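Long-range contacts in protein TASOR (Homo sapiens, PDB 6TL1), which forms part of the HUSH complex, which maintains epigenetic silencing by promoting recruitment of SETDB1 and MORC2, and is represented here by its pseudo-PARP domain: residues A39-N44 with P201-S206; L75-Y80 with D128-K133; K138-Y143 with D152-H157; E158-K163 with Q181-E186. All blocks are in the same frame, centred on the assembly; numbering follows the deposited sequence.

Contact 1 (A39-N44 with P201-S206); sequences ACLVHN and PYAVVS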
# COMPACT_ATOMS: atom_id res chain seq x y z
N ALA A 39 -9.64 -10.82 -10.69
CA ALA A 39 -9.01 -10.74 -9.39
C ALA A 39 -8.29 -12.05 -9.10
O ALA A 39 -8.80 -13.13 -9.44
CB ALA A 39 -10.04 -10.43 -8.29
N CYS A 40 -7.11 -11.95 -8.50
CA CYS A 40 -6.35 -13.11 -8.05
C CYS A 40 -5.89 -12.93 -6.62
O CYS A 40 -5.54 -11.82 -6.21
CB CYS A 40 -5.10 -13.33 -8.91
SG CYS A 40 -5.37 -13.57 -10.65
N LEU A 41 -5.88 -14.01 -5.85
CA LEU A 41 -5.16 -13.99 -4.59
C LEU A 41 -3.70 -14.33 -4.86
O LEU A 41 -3.37 -15.04 -5.81
CB LEU A 41 -5.76 -14.96 -3.57
CG LEU A 41 -7.09 -14.51 -2.98
CD1 LEU A 41 -7.83 -15.63 -2.29
CD2 LEU A 41 -6.86 -13.34 -2.02
N VAL A 42 -2.82 -13.76 -4.05
CA VAL A 42 -1.39 -13.99 -4.20
C VAL A 42 -0.94 -14.95 -3.11
O VAL A 42 -1.29 -14.78 -1.93
CB VAL A 42 -0.61 -12.67 -4.16
CG1 VAL A 42 0.88 -12.93 -4.30
CG2 VAL A 42 -1.10 -11.73 -5.26
N HIS A 43 -0.19 -15.97 -3.49
CA HIS A 43 0.32 -16.94 -2.52
C HIS A 43 1.83 -17.01 -2.73
O HIS A 43 2.33 -17.82 -3.50
CB HIS A 43 -0.37 -18.31 -2.66
CG HIS A 43 -1.86 -18.23 -2.62
ND1 HIS A 43 -2.56 -18.06 -1.45
CD2 HIS A 43 -2.79 -18.37 -3.60
CE1 HIS A 43 -3.86 -18.03 -1.71
NE2 HIS A 43 -4.03 -18.23 -3.00
N ASN A 44 2.56 -16.17 -1.99
CA ASN A 44 4.01 -16.15 -2.09
C ASN A 44 4.50 -16.57 -0.71
O ASN A 44 4.54 -15.76 0.22
CB ASN A 44 4.53 -14.76 -2.52
CG ASN A 44 6.08 -14.70 -2.59
OD1 ASN A 44 6.76 -15.38 -1.82
ND2 ASN A 44 6.61 -13.98 -3.56
N PRO A 201 2.35 -8.69 -0.60
CA PRO A 201 1.26 -8.75 -1.59
C PRO A 201 0.24 -9.82 -1.24
O PRO A 201 0.59 -10.94 -0.86
CB PRO A 201 1.99 -9.07 -2.90
CG PRO A 201 3.23 -9.75 -2.48
CD PRO A 201 3.63 -9.13 -1.16
N TYR A 202 -1.03 -9.45 -1.33
CA TYR A 202 -2.17 -10.26 -0.93
C TYR A 202 -3.13 -10.57 -2.07
O TYR A 202 -3.60 -11.71 -2.18
CB TYR A 202 -2.92 -9.52 0.20
CG TYR A 202 -4.20 -10.17 0.65
CD1 TYR A 202 -4.18 -11.23 1.55
CD2 TYR A 202 -5.44 -9.71 0.19
CE1 TYR A 202 -5.35 -11.83 1.97
CE2 TYR A 202 -6.61 -10.32 0.59
CZ TYR A 202 -6.56 -11.36 1.49
OH TYR A 202 -7.74 -11.96 1.90
N ALA A 203 -3.40 -9.61 -2.95
CA ALA A 203 -4.33 -9.83 -4.05
C ALA A 203 -4.02 -8.86 -5.17
O ALA A 203 -3.39 -7.82 -4.96
CB ALA A 203 -5.79 -9.68 -3.60
N VAL A 204 -4.48 -9.20 -6.37
CA VAL A 204 -4.37 -8.34 -7.55
C VAL A 204 -5.73 -8.28 -8.23
O VAL A 204 -6.39 -9.32 -8.40
CB VAL A 204 -3.30 -8.85 -8.54
CG1 VAL A 204 -3.08 -7.82 -9.64
CG2 VAL A 204 -2.00 -9.15 -7.80
N VAL A 205 -6.15 -7.08 -8.61
CA VAL A 205 -7.38 -6.88 -9.36
C VAL A 205 -7.05 -6.04 -10.59
O VAL A 205 -6.12 -5.23 -10.59
CB VAL A 205 -8.46 -6.17 -8.53
CG1 VAL A 205 -8.90 -7.03 -7.36
CG2 VAL A 205 -7.95 -4.81 -8.06
N SER A 206 -7.81 -6.26 -11.65
CA SER A 206 -7.79 -5.42 -12.83
C SER A 206 -9.09 -4.62 -12.85
O SER A 206 -10.16 -5.16 -12.55
CB SER A 206 -7.64 -6.26 -14.10
OG SER A 206 -6.34 -6.81 -14.18
O HOH W 1 1.48 -13.66 -0.62
O HOH W 2 -3.20 -13.71 -0.55
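Val42 and Val204 meet on the tightly packed face of two antiparallel strands. CG2 of Val42 touches CG2 of Val204 at 3.7 Å, and the two side chains cross obliquely. CG1 of Val42 is anti to the backbone N (chi1 179°), beside the carbonyl carbon, and comes near O of Pro201. Between the strands, Cys40 and Val204 form a hydrogen-bonded pair. Cys40 N donates to Val204 O at 2.7 Å, and Val204 N returns a bond to Cys40 O at 2.8 Å. On the other face Ala39 CB rests on Val205 CG1. Further along this face, Leu41 CD2 lies over one face of the Tyr202 ring, 4.3 Å from its centroid, in a CH-pi contact. The two side chains lie side by side and point the same way.

The Pro201 end is looser. Val42 N still bonds Tyr202 O at 2.9 Å, but the N sits well above the carbonyl plane. A water then joins Val42 O to Tyr202 O, at 2.6 Å from each. A second water accepts from Asn44 N and can donate to Pro201 O. Asn44 N-caps the helix that follows. Tyr202 and Ala203 both face Ile131, a classic beta bulge.

Strands 4-6 and 126-134 flank the pair in the five-stranded antiparallel sheet. Helix 82-88 covers Val42 and Val204, while helix 12-22 packs against Ala39, Tyr202 and Val205.

Contact 2 (L75-Y80 with D128-K133); sequences LMVDRY and DVVIFK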
# COMPACT_ATOMS: atom_id res chain seq x y z
N LEU A 75 -1.49 -0.34 -4.55
CA LEU A 75 -0.51 0.15 -5.51
C LEU A 75 -1.03 -0.15 -6.91
O LEU A 75 -1.24 -1.32 -7.25
CB LEU A 75 0.86 -0.49 -5.30
CG LEU A 75 2.00 0.15 -6.09
CD1 LEU A 75 2.24 1.57 -5.61
CD2 LEU A 75 3.28 -0.68 -5.95
N MET A 76 -1.22 0.89 -7.71
CA MET A 76 -1.47 0.69 -9.13
C MET A 76 -0.12 0.47 -9.80
O MET A 76 0.84 1.18 -9.51
CB MET A 76 -2.20 1.89 -9.74
CG MET A 76 -2.41 1.75 -11.23
SD MET A 76 -3.64 2.92 -11.85
CE MET A 76 -2.79 4.47 -11.53
N VAL A 77 -0.03 -0.54 -10.67
CA VAL A 77 1.26 -0.98 -11.19
C VAL A 77 1.25 -1.01 -12.71
O VAL A 77 0.29 -1.47 -13.34
CB VAL A 77 1.65 -2.35 -10.60
CG1 VAL A 77 1.80 -2.25 -9.10
CG2 VAL A 77 0.59 -3.35 -10.90
N ASP A 78 2.34 -0.51 -13.28
CA ASP A 78 2.50 -0.27 -14.70
C ASP A 78 3.10 -1.48 -15.40
O ASP A 78 3.49 -2.47 -14.78
CB ASP A 78 3.41 0.94 -14.94
CG ASP A 78 2.63 2.23 -15.15
OD1 ASP A 78 1.60 2.43 -14.47
OD2 ASP A 78 3.05 3.04 -16.01
N ARG A 79 3.16 -1.37 -16.73
CA ARG A 79 3.99 -2.20 -17.61
C ARG A 79 3.97 -3.68 -17.25
O ARG A 79 4.99 -4.36 -17.37
CB ARG A 79 5.43 -1.68 -17.61
CG ARG A 79 5.54 -0.20 -17.93
CD ARG A 79 6.98 0.23 -18.12
NE ARG A 79 7.09 1.66 -18.43
CZ ARG A 79 8.11 2.21 -19.08
NH1 ARG A 79 9.11 1.46 -19.51
NH2 ARG A 79 8.11 3.52 -19.30
N TYR A 80 2.81 -4.17 -16.79
CA TYR A 80 2.63 -5.59 -16.50
C TYR A 80 3.67 -6.08 -15.49
O TYR A 80 4.18 -7.20 -15.59
CB TYR A 80 2.67 -6.42 -17.79
CG TYR A 80 1.67 -5.94 -18.81
CD1 TYR A 80 0.34 -6.36 -18.76
CD2 TYR A 80 2.04 -5.06 -19.82
CE1 TYR A 80 -0.59 -5.92 -19.68
CE2 TYR A 80 1.11 -4.62 -20.76
CZ TYR A 80 -0.20 -5.05 -20.68
OH TYR A 80 -1.12 -4.61 -21.60
N ASP A 128 -4.15 -2.27 -13.23
CA ASP A 128 -3.95 -3.38 -12.30
C ASP A 128 -3.60 -2.80 -10.95
O ASP A 128 -2.71 -1.95 -10.85
CB ASP A 128 -2.82 -4.30 -12.78
CG ASP A 128 -3.14 -4.98 -14.09
OD1 ASP A 128 -4.25 -5.53 -14.22
OD2 ASP A 128 -2.27 -4.95 -14.99
N VAL A 129 -4.28 -3.26 -9.90
CA VAL A 129 -4.02 -2.78 -8.54
C VAL A 129 -3.61 -3.98 -7.69
O VAL A 129 -4.34 -4.97 -7.62
CB VAL A 129 -5.25 -2.08 -7.94
CG1 VAL A 129 -4.96 -1.61 -6.54
CG2 VAL A 129 -5.68 -0.91 -8.83
N VAL A 130 -2.43 -3.89 -7.08
CA VAL A 130 -1.97 -4.87 -6.10
C VAL A 130 -2.45 -4.43 -4.72
O VAL A 130 -2.33 -3.26 -4.35
CB VAL A 130 -0.44 -5.04 -6.13
CG1 VAL A 130 0.03 -6.04 -5.05
CG2 VAL A 130 -0.00 -5.59 -7.47
N ILE A 131 -3.09 -5.36 -4.02
CA ILE A 131 -3.51 -5.16 -2.64
C ILE A 131 -2.47 -5.80 -1.75
O ILE A 131 -2.22 -7.01 -1.84
CB ILE A 131 -4.90 -5.75 -2.38
CG1 ILE A 131 -5.97 -5.07 -3.26
CG2 ILE A 131 -5.23 -5.72 -0.89
CD1 ILE A 131 -7.37 -5.66 -3.11
N PHE A 132 -1.85 -5.00 -0.89
CA PHE A 132 -0.87 -5.47 0.08
C PHE A 132 -1.52 -5.59 1.44
O PHE A 132 -2.27 -4.70 1.86
CB PHE A 132 0.32 -4.52 0.19
CG PHE A 132 1.13 -4.43 -1.06
CD1 PHE A 132 0.83 -3.50 -2.03
CD2 PHE A 132 2.20 -5.29 -1.26
CE1 PHE A 132 1.59 -3.42 -3.18
CE2 PHE A 132 2.95 -5.23 -2.41
CZ PHE A 132 2.64 -4.29 -3.38
N LYS A 133 -1.17 -6.65 2.17
CA LYS A 133 -1.42 -6.62 3.59
C LYS A 133 -0.21 -5.97 4.25
O LYS A 133 0.92 -6.14 3.80
CB LYS A 133 -1.69 -8.02 4.17
CG LYS A 133 -0.52 -8.98 4.19
CD LYS A 133 -0.93 -10.24 4.96
CE LYS A 133 0.15 -11.33 4.93
NZ LYS A 133 -0.37 -12.60 5.55
O HOH W 3 -2.00 -0.45 -14.11
O HOH W 4 -0.01 -3.85 -15.36
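Leu75 and Val130 are joined by two backbone hydrogen bonds between antiparallel strands 71-77 and 126-134, the former outermost in its five-stranded sheet. Val130 N gives to Leu75 O at 2.8 Å, and Leu75 N gives to Val130 O at 3.0 Å. Val77 N gives to Asp128 O, also at 3.0 Å. CA-H...O contacts lie between these bonds: Val129 CA to Leu75 O, and Met76 CA to Asp128 O.

The apolar contacts are few. Leu75 CB meets the edge of the Phe132 ring in its plane, 3.7 Å from CE1. Val130 CG1 lies over one face of the same ring, toward its rim. Val77 CG1 reaches Val130 CG2 at 4.1 Å, the two side chains crossing at about a right angle. CG2 of Val77, between its backbone N and carbonyl carbon, packs against Asp128 CB.

Two waters carry the polar end. One accepts from Asp128 N and donates to Val77 O. The other donates to Asp128 OD2 and also to Val77 O. Asp128 OD1 is probably hydrogen-bonded to Ser206 OG.

Direct bonds thus serve Leu75 and Val77, and water takes over beyond. Through its carboxylate, Asp128 would link this end of the pairing to strand 199-209.

Contact 3 (K138-Y143 with D152-H157); sequences KIKSIY and DPTPKH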
# COMPACT_ATOMS: atom_id res chain seq x y z
N LYS A 138 3.85 0.77 15.01
CA LYS A 138 3.97 2.07 15.67
C LYS A 138 4.24 3.10 14.59
O LYS A 138 5.28 3.05 13.90
CB LYS A 138 5.05 2.06 16.75
CG LYS A 138 5.42 3.45 17.25
CD LYS A 138 6.12 3.41 18.60
CE LYS A 138 5.10 3.34 19.76
NZ LYS A 138 4.50 4.68 20.10
N ILE A 139 3.32 4.01 14.43
CA ILE A 139 3.32 4.97 13.33
C ILE A 139 4.07 6.21 13.76
O ILE A 139 3.96 6.65 14.91
CB ILE A 139 1.87 5.32 12.94
CG1 ILE A 139 1.12 4.05 12.51
CG2 ILE A 139 1.85 6.34 11.82
CD1 ILE A 139 -0.38 4.23 12.35
N LYS A 140 4.86 6.77 12.85
CA LYS A 140 5.48 8.07 13.04
C LYS A 140 4.74 9.04 12.12
O LYS A 140 4.75 8.87 10.90
CB LYS A 140 6.98 8.03 12.71
CG LYS A 140 7.69 9.37 12.71
CD LYS A 140 7.67 10.04 14.09
CE LYS A 140 8.57 11.28 14.08
NZ LYS A 140 8.66 11.91 15.42
N SER A 141 4.06 10.02 12.72
CA SER A 141 3.35 11.04 11.97
C SER A 141 4.25 12.24 11.75
O SER A 141 4.82 12.78 12.71
CB SER A 141 2.09 11.47 12.73
OG SER A 141 1.12 10.45 12.73
N ILE A 142 4.37 12.69 10.50
CA ILE A 142 5.26 13.80 10.20
C ILE A 142 4.49 14.87 9.43
O ILE A 142 3.57 14.59 8.67
CB ILE A 142 6.52 13.35 9.42
CG1 ILE A 142 6.13 12.67 8.11
CG2 ILE A 142 7.39 12.42 10.28
CD1 ILE A 142 7.32 12.38 7.22
N TYR A 143 4.89 16.12 9.64
CA TYR A 143 4.34 17.22 8.87
C TYR A 143 4.97 17.27 7.48
O TYR A 143 6.13 16.91 7.29
CB TYR A 143 4.57 18.53 9.60
CG TYR A 143 3.70 18.69 10.82
CD1 TYR A 143 4.11 18.22 12.07
CD2 TYR A 143 2.46 19.30 10.73
CE1 TYR A 143 3.31 18.37 13.18
CE2 TYR A 143 1.66 19.46 11.84
CZ TYR A 143 2.08 18.99 13.06
OH TYR A 143 1.27 19.16 14.16
N ASP A 152 15.30 11.13 7.63
CA ASP A 152 15.57 9.73 7.38
C ASP A 152 14.44 8.90 7.99
O ASP A 152 13.69 9.40 8.84
CB ASP A 152 16.91 9.31 7.98
CG ASP A 152 18.11 9.79 7.17
OD1 ASP A 152 17.92 10.24 6.02
OD2 ASP A 152 19.24 9.68 7.68
N PRO A 153 14.27 7.65 7.56
CA PRO A 153 13.25 6.81 8.20
C PRO A 153 13.47 6.77 9.70
O PRO A 153 14.61 6.71 10.18
CB PRO A 153 13.47 5.44 7.55
CG PRO A 153 13.97 5.79 6.19
CD PRO A 153 14.89 6.97 6.42
N THR A 154 12.37 6.87 10.46
CA THR A 154 12.46 7.00 11.91
C THR A 154 12.74 5.65 12.54
O THR A 154 11.92 4.71 12.36
CB THR A 154 11.17 7.58 12.47
OG1 THR A 154 10.92 8.85 11.88
CG2 THR A 154 11.34 7.80 13.97
N PRO A 155 13.83 5.44 13.25
CA PRO A 155 14.12 4.14 13.85
C PRO A 155 13.04 3.76 14.85
O PRO A 155 12.41 4.62 15.48
CB PRO A 155 15.47 4.33 14.53
CG PRO A 155 16.11 5.48 13.76
CD PRO A 155 14.95 6.40 13.48
N LYS A 156 12.80 2.45 14.96
CA LYS A 156 11.89 1.86 15.94
C LYS A 156 10.43 2.21 15.68
O LYS A 156 9.60 2.10 16.57
CB LYS A 156 12.29 2.27 17.36
CG LYS A 156 13.69 1.82 17.76
CD LYS A 156 13.94 0.36 17.47
CE LYS A 156 15.34 -0.05 17.91
NZ LYS A 156 15.57 -1.49 17.59
N HIS A 157 10.12 2.66 14.47
CA HIS A 157 8.76 2.86 13.99
C HIS A 157 8.62 2.08 12.70
O HIS A 157 9.61 1.81 12.02
CB HIS A 157 8.44 4.36 13.76
CG HIS A 157 8.46 5.18 15.02
ND1 HIS A 157 9.62 5.49 15.69
CD2 HIS A 157 7.45 5.73 15.74
CE1 HIS A 157 9.34 6.21 16.76
NE2 HIS A 157 8.03 6.37 16.82
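His157 ND1 donates to Pro155 O at 2.9 Å, and the ring so fixed lies against Lys138 and Lys140. The bond is fairly straight, 161° at the hydrogen. The oxygen lies near the imidazole plane, while ND1 stands above the carbonyl plane of Pro155. The ring bond folds back inside a type II turn from Thr154 to His157, whose own backbone bond, His157 N to Thr154 O, is weak.

The CD2 side of the ring meets segment 138-143. Lys138 CG, anti to the backbone N (chi1 167°), is thereby placed 3.4 Å from His157 CD2. Ile139 O lies at the ring edge, near its plane, 3.7 Å from CD2. Lys140 CB touches CD2 from an oblique direction. His157 CB lies 3.4 Å from Lys138 O.

Lys140 also meets Thr154. Its CG is 3.4 Å from Thr154 OG1, and the side chains cross at about a right angle. That hydroxyl has its polar partner in His160 NE2. No hydrogen bond joins the two segments directly.

At the surface the turn lies against Lys138 and Lys140, on the outermost strand 139-142. Strand 159-162 lies beside that strand, pairing Lys140 with Cys159 and Val161, and Tyr185 packs on Pro153 and His157.

Contact 4 (E158-K163 with Q181-E186); sequences ECHVSK and QYYFYE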
# COMPACT_ATOMS: atom_id res chain seq x y z
N GLU A 158 7.39 1.68 12.38
CA GLU A 158 7.22 0.84 11.21
C GLU A 158 6.97 1.61 9.93
O GLU A 158 7.27 1.09 8.84
CB GLU A 158 6.10 -0.18 11.43
CG GLU A 158 6.53 -1.40 12.24
CD GLU A 158 7.12 -1.05 13.61
OE1 GLU A 158 6.32 -0.73 14.52
OE2 GLU A 158 8.36 -1.04 13.75
N CYS A 159 6.43 2.83 10.01
CA CYS A 159 6.11 3.56 8.79
C CYS A 159 5.99 5.04 9.13
O CYS A 159 5.89 5.43 10.29
CB CYS A 159 4.82 3.10 8.11
SG CYS A 159 3.33 3.34 9.14
N HIS A 160 6.05 5.87 8.09
CA HIS A 160 5.65 7.27 8.20
C HIS A 160 4.27 7.45 7.57
O HIS A 160 3.93 6.78 6.60
CB HIS A 160 6.63 8.18 7.47
CG HIS A 160 7.98 8.27 8.12
ND1 HIS A 160 9.03 8.99 7.57
CD2 HIS A 160 8.45 7.75 9.28
CE1 HIS A 160 10.08 8.91 8.37
NE2 HIS A 160 9.76 8.16 9.41
N VAL A 161 3.49 8.40 8.12
CA VAL A 161 2.24 8.85 7.52
C VAL A 161 2.19 10.36 7.68
O VAL A 161 2.92 10.95 8.48
CB VAL A 161 0.97 8.22 8.15
CG1 VAL A 161 1.04 6.70 8.13
CG2 VAL A 161 0.73 8.75 9.56
N SER A 162 1.34 11.00 6.87
CA SER A 162 1.18 12.45 6.95
C SER A 162 0.36 12.82 8.17
O SER A 162 -0.76 12.32 8.34
CB SER A 162 0.53 13.00 5.69
OG SER A 162 1.42 12.86 4.60
N LYS A 163 0.87 13.77 8.95
CA LYS A 163 0.27 14.14 10.23
C LYS A 163 -1.23 14.44 10.14
O LYS A 163 -2.01 13.98 10.98
CB LYS A 163 1.00 15.37 10.79
CG LYS A 163 0.57 15.73 12.20
CD LYS A 163 1.33 14.93 13.23
CE LYS A 163 0.62 14.97 14.57
NZ LYS A 163 0.21 16.36 14.91
N GLN A 181 -0.43 8.78 1.58
CA GLN A 181 0.44 7.63 1.41
C GLN A 181 0.85 7.05 2.75
O GLN A 181 0.83 7.73 3.79
CB GLN A 181 1.69 7.98 0.61
CG GLN A 181 1.40 8.50 -0.76
CD GLN A 181 1.04 7.38 -1.70
OE1 GLN A 181 1.77 6.39 -1.84
NE2 GLN A 181 -0.14 7.49 -2.31
N TYR A 182 1.22 5.78 2.71
CA TYR A 182 1.97 5.11 3.77
C TYR A 182 3.40 4.94 3.28
O TYR A 182 3.63 4.64 2.11
CB TYR A 182 1.37 3.74 4.08
CG TYR A 182 0.00 3.74 4.73
CD1 TYR A 182 -0.30 4.61 5.76
CD2 TYR A 182 -0.99 2.87 4.29
CE1 TYR A 182 -1.56 4.62 6.35
CE2 TYR A 182 -2.25 2.86 4.88
CZ TYR A 182 -2.53 3.75 5.90
OH TYR A 182 -3.77 3.76 6.50
N TYR A 183 4.37 5.12 4.18
CA TYR A 183 5.79 5.01 3.84
C TYR A 183 6.42 3.96 4.76
O TYR A 183 6.66 4.24 5.94
CB TYR A 183 6.47 6.36 3.98
CG TYR A 183 7.96 6.42 3.73
CD1 TYR A 183 8.48 6.31 2.45
CD2 TYR A 183 8.85 6.65 4.78
CE1 TYR A 183 9.86 6.42 2.22
CE2 TYR A 183 10.23 6.75 4.56
CZ TYR A 183 10.72 6.64 3.28
OH TYR A 183 12.07 6.74 3.05
N PHE A 184 6.64 2.76 4.23
CA PHE A 184 7.15 1.63 4.99
C PHE A 184 8.65 1.46 4.79
O PHE A 184 9.16 1.61 3.68
CB PHE A 184 6.42 0.35 4.57
CG PHE A 184 5.00 0.30 5.05
CD1 PHE A 184 4.70 -0.19 6.31
CD2 PHE A 184 3.97 0.76 4.25
CE1 PHE A 184 3.39 -0.23 6.76
CE2 PHE A 184 2.66 0.71 4.68
CZ PHE A 184 2.37 0.23 5.95
N TYR A 185 9.35 1.14 5.86
CA TYR A 185 10.78 0.97 5.78
C TYR A 185 11.18 0.01 6.89
O TYR A 185 10.41 -0.27 7.81
CB TYR A 185 11.52 2.30 5.93
CG TYR A 185 11.10 2.99 7.19
CD1 TYR A 185 11.73 2.71 8.40
CD2 TYR A 185 10.06 3.91 7.19
CE1 TYR A 185 11.33 3.32 9.57
CE2 TYR A 185 9.66 4.54 8.35
CZ TYR A 185 10.30 4.25 9.53
OH TYR A 185 9.90 4.86 10.69
N GLU A 186 12.42 -0.46 6.81
CA GLU A 186 12.92 -1.34 7.85
C GLU A 186 14.43 -1.24 7.89
O GLU A 186 15.09 -1.40 6.86
CB GLU A 186 12.48 -2.79 7.60
CG GLU A 186 12.82 -3.72 8.73
CD GLU A 186 12.17 -5.09 8.60
OE1 GLU A 186 11.73 -5.46 7.49
OE2 GLU A 186 12.13 -5.81 9.61
O HOH W 5 -0.49 9.77 4.96
O HOH W 6 1.40 10.72 2.62
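Strands 159-162 and 181-184 run antiparallel, at 158° to each other, with His160 and Tyr183 as a hydrogen-bonded pair. His160 N donates to Tyr183 O at 2.8 Å. Tyr183 N donates to His160 O at 3.0 Å.

The imidazole of His160 meets two tyrosines. The edge of Tyr185 points at the face of His160 in an edge-to-face pair, with centroids 5.1 Å apart and planes at 72°. CE2 of Tyr185 lies over that face. Tyr183 runs alongside His160, pointing the same way. Its CD2 comes 3.6 Å from His160 ND1, with the rings oblique. The imidazole ND1 is satisfied elsewhere, by Leu100 O. Tyr185 OH bonds Thr154 O.

On the opposite face of the sheet, Cys159 CB stands over the Phe184 ring, 4.0 Å from its centroid. The sulfur of Cys159 is farther from that centroid, 4.8 Å, in an oblique sulfur-aromatic contact. Val161 CG1 meets the Tyr182 ring at its edge, 3.4 Å from CD1.

Towards Gln181 a water accepts from Ser162 N and lies 2.7 Å from Gln181 O, to which it can donate.

The whole is an antiparallel strand pair with an aromatic cluster on one face, set within the four-stranded mixed sheet of the TASOR pseudo-PARP domain.

Overall arrangement
From the N terminus, strand 34-42 waits until near the end of the chain for its partner. Contact 1 therefore closes the longest loop, spanning 156 residues, and the other three contacts lie within it. Contact 2 closes first, pairing strands 71-77 and 126-134. Contacts 3 and 4 follow in series, so none of the loops cross. Contacts 1 and 2 touch and belong to the five-stranded antiparallel sheet. Contact 4 pairs two strands of the mixed sheet, and contact 3 packs the loop before strand 159-162 on its outermost strand 139-142. The two pairs lie on opposite sides of the chain's centre. Contacts 2 and 4 come within about 6 Å at their nearest atoms, without touching.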